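Local coordinates for protein HP0420 homologue (PDB 3LW3) that is of unknown function but adopts a hotdog fold, probably as a dimer, and may bind or process acyl thioesters, at the interface of chains A and B. Sequence-based numbering; all coordinates share one arbitrary frame. Chains: chain A/B, HP0420 homologue.

The interface of chains A and B. Residues chain A 61-62, 65-66, 79, 82; chain B 56-58, 61, 86.
A:Gly62 meets B:His56 and B:Gly58 where the central helices of two hotdog-fold subunits, residues 57-72 in each, pass each other across a two-fold axis. This pair is likely the usual hotdog dimer, though the deposited assembly alone does not prove it. The two glycines bring the backbones together, with A:Gly62 CA 3.4 Å from B:Gly58 CA, and the absence of side chains on both allows so close a pass. The imidazole of B:His56 presents its edge to the helix of chain A, with A:Gly62 C and A:Phe66 N lying in the ring plane. Its carbon CE1, between the two ring nitrogens, comes within 3.5 Å of A:Gly62 CA. CG of B:His56 is anti to the backbone N (chi1 -165°), swinging the ring toward chain A from the loop just before the helix.

One residue on, at the start of the helix, the methyl of B:Ala57 points into chain A, its CB facing A:Ser65 OG at 3.6 Å and A:Ile79 CD1 at 4.0 Å. Farther along, A:Val61 and B:Val61 cross at about a right angle, A:Val61 CG1 lying 4.1 Å from B:Val61 CB. CG2 of B:Val61 meets A:Met82 CE tip to tip at 4.0 Å; the bend at chi3 (71°) turns that terminal methyl toward it from strand 77-86. The corresponding strand of chain B contributes B:Leu86, with B:Leu86 CB 3.6 Å from the backbone oxygen A:Ile79 O.

Within chain A, the same serine hydroxyl, A:Ser65 OG, donates to A:Val61 O one helical turn earlier at 2.8 Å, approaching from above the carbonyl plane. This bond gives the hydroxyl hydrogen a partner in its own helix and fixes the rotation of the side chain while B:Ala57 packs against it, and no hydrogen bond crosses this patch.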
ATOM      1  N   VAL A  61      -0.711  -3.686   2.923  1.00 17.33           N
ATOM      2  CA  VAL A  61       0.524  -3.977   2.202  1.00 17.82           C
ATOM      3  C   VAL A  61       1.782  -3.673   3.033  1.00 17.20           C
ATOM      4  O   VAL A  61       2.729  -4.439   2.976  1.00 17.54           O
ATOM      5  CB  VAL A  61       0.572  -3.233   0.866  1.00 16.75           C
ATOM      6  CG1 VAL A  61       1.974  -3.381   0.206  1.00 18.96           C
ATOM      7  CG2 VAL A  61      -0.546  -3.770  -0.052  1.00 17.54           C
ATOM      8  N   GLY A  62       1.791  -2.566   3.780  1.00 17.16           N
ATOM      9  CA  GLY A  62       2.916  -2.188   4.629  1.00 16.55           C
ATOM     10  C   GLY A  62       3.200  -3.294   5.653  1.00 17.37           C
ATOM     11  O   GLY A  62       4.350  -3.705   5.821  1.00 16.45           O
ATOM     12  N   SER A  65       4.535  -6.387   3.862  1.00 17.10           N
ATOM     13  CA  SER A  65       5.876  -6.046   3.405  1.00 17.58           C
ATOM     14  C   SER A  65       6.901  -6.228   4.514  1.00 17.15           C
ATOM     15  O   SER A  65       7.993  -6.794   4.291  1.00 18.05           O
ATOM     16  CB  SER A  65       5.915  -4.581   2.901  1.00 17.42           C
ATOM     17  OG  SER A  65       5.186  -4.458   1.653  1.00 18.18           O
ATOM     18  N   PHE A  66       6.564  -5.715   5.701  1.00 16.40           N
ATOM     19  CA  PHE A  66       7.423  -5.857   6.869  1.00 16.84           C
ATOM     20  C   PHE A  66       7.608  -7.343   7.199  1.00 17.18           C
ATOM     21  O   PHE A  66       8.741  -7.792   7.374  1.00 17.58           O
ATOM     22  CB  PHE A  66       6.826  -5.070   8.027  1.00 17.66           C
ATOM     23  CG  PHE A  66       7.640  -5.124   9.295  1.00 19.01           C
ATOM     24  CD1 PHE A  66       9.022  -4.995   9.269  1.00 18.82           C
ATOM     25  CD2 PHE A  66       6.992  -5.248  10.534  1.00 20.46           C
ATOM     26  CE1 PHE A  66       9.762  -5.007  10.501  1.00 21.50           C
ATOM     27  CE2 PHE A  66       7.690  -5.279  11.697  1.00 21.61           C
ATOM     28  CZ  PHE A  66       9.079  -5.172  11.681  1.00 22.44           C
ATOM     29  N   ILE A  79      12.218  -4.593  -1.415  1.00 19.10           N
ATOM     30  CA  ILE A  79      11.072  -5.213  -2.094  1.00 18.46           C
ATOM     31  C   ILE A  79      11.043  -4.595  -3.504  1.00 19.22           C
ATOM     32  O   ILE A  79      10.926  -3.353  -3.675  1.00 19.83           O
ATOM     33  CB  ILE A  79       9.711  -4.975  -1.332  1.00 19.43           C
ATOM     34  CG1 ILE A  79       9.648  -5.818  -0.061  1.00 19.64           C
ATOM     35  CG2 ILE A  79       8.485  -5.333  -2.227  1.00 17.99           C
ATOM     36  CD1 ILE A  79       8.735  -5.295   0.932  1.00 18.90           C
ATOM     37  N   MET A  82       5.529  -6.982  -6.095  1.00 17.23           N
ATOM     38  CA  MET A  82       4.576  -7.822  -5.382  1.00 16.98           C
ATOM     39  C   MET A  82       3.339  -8.060  -6.215  1.00 18.62           C
ATOM     40  O   MET A  82       2.963  -7.215  -7.051  1.00 18.12           O
ATOM     41  CB  MET A  82       4.201  -7.154  -4.056  1.00 17.00           C
ATOM     42  CG  MET A  82       3.434  -5.838  -4.165  1.00 19.36           C
ATOM     43  SD  MET A  82       3.171  -5.029  -2.569  1.00 18.52           S
ATOM     44  CE  MET A  82       4.756  -4.460  -2.141  1.00 21.52           C
TER
ATOM     45  N   HIS B  56       9.522   2.840   3.162  1.00 15.47           N
ATOM     46  CA  HIS B  56       8.820   1.572   3.255  1.00 16.68           C
ATOM     47  C   HIS B  56       7.810   1.327   2.129  1.00 15.94           C
ATOM     48  O   HIS B  56       7.044   2.255   1.743  1.00 15.13           O
ATOM     49  CB  HIS B  56       8.064   1.491   4.566  1.00 16.78           C
ATOM     50  CG  HIS B  56       7.631   0.103   4.892  1.00 18.44           C
ATOM     51  ND1 HIS B  56       6.338  -0.236   5.194  1.00 20.16           N
ATOM     52  CD2 HIS B  56       8.347  -1.041   4.956  1.00 16.42           C
ATOM     53  CE1 HIS B  56       6.274  -1.538   5.440  1.00 18.12           C
ATOM     54  NE2 HIS B  56       7.483  -2.038   5.318  1.00 19.79           N
ATOM     55  N   ALA B  57       7.812   0.096   1.605  1.00 15.63           N
ATOM     56  CA  ALA B  57       6.896  -0.261   0.524  1.00 15.83           C
ATOM     57  C   ALA B  57       5.425   0.064   0.836  1.00 15.66           C
ATOM     58  O   ALA B  57       4.667   0.359  -0.103  1.00 17.08           O
ATOM     59  CB  ALA B  57       7.044  -1.740   0.133  1.00 16.29           C
ATOM     60  N   GLY B  58       4.993  -0.013   2.099  1.00 14.75           N
ATOM     61  CA  GLY B  58       3.620   0.344   2.425  1.00 15.63           C
ATOM     62  C   GLY B  58       3.272   1.769   1.984  1.00 15.83           C
ATOM     63  O   GLY B  58       2.171   1.995   1.465  1.00 16.69           O
ATOM     64  N   VAL B  61       3.351   1.963  -2.187  1.00 15.19           N
ATOM     65  CA  VAL B  61       2.142   1.328  -2.699  1.00 14.38           C
ATOM     66  C   VAL B  61       0.883   2.072  -2.166  1.00 15.84           C
ATOM     67  O   VAL B  61      -0.091   2.185  -2.873  1.00 14.99           O
ATOM     68  CB  VAL B  61       2.156  -0.144  -2.376  1.00 15.72           C
ATOM     69  CG1 VAL B  61       0.855  -0.795  -2.845  1.00 18.58           C
ATOM     70  CG2 VAL B  61       3.432  -0.783  -3.001  1.00 15.32           C
ATOM     71  N   LEU B  86       8.329  -1.894  -7.876  1.00 17.19           N
ATOM     72  CA  LEU B  86       8.983  -0.804  -7.180  1.00 18.86           C
ATOM     73  C   LEU B  86      10.348  -0.689  -7.828  1.00 18.54           C
ATOM     74  O   LEU B  86      11.273  -1.455  -7.509  1.00 19.50           O
ATOM     75  CB  LEU B  86       9.058  -1.051  -5.665  1.00 17.22           C
ATOM     76  CG  LEU B  86       7.695  -1.011  -4.951  1.00 19.24           C
ATOM     77  CD1 LEU B  86       6.780  -2.132  -5.292  1.00 21.31           C
ATOM     78  CD2 LEU B  86       7.839  -0.961  -3.415  1.00 20.91           C
TER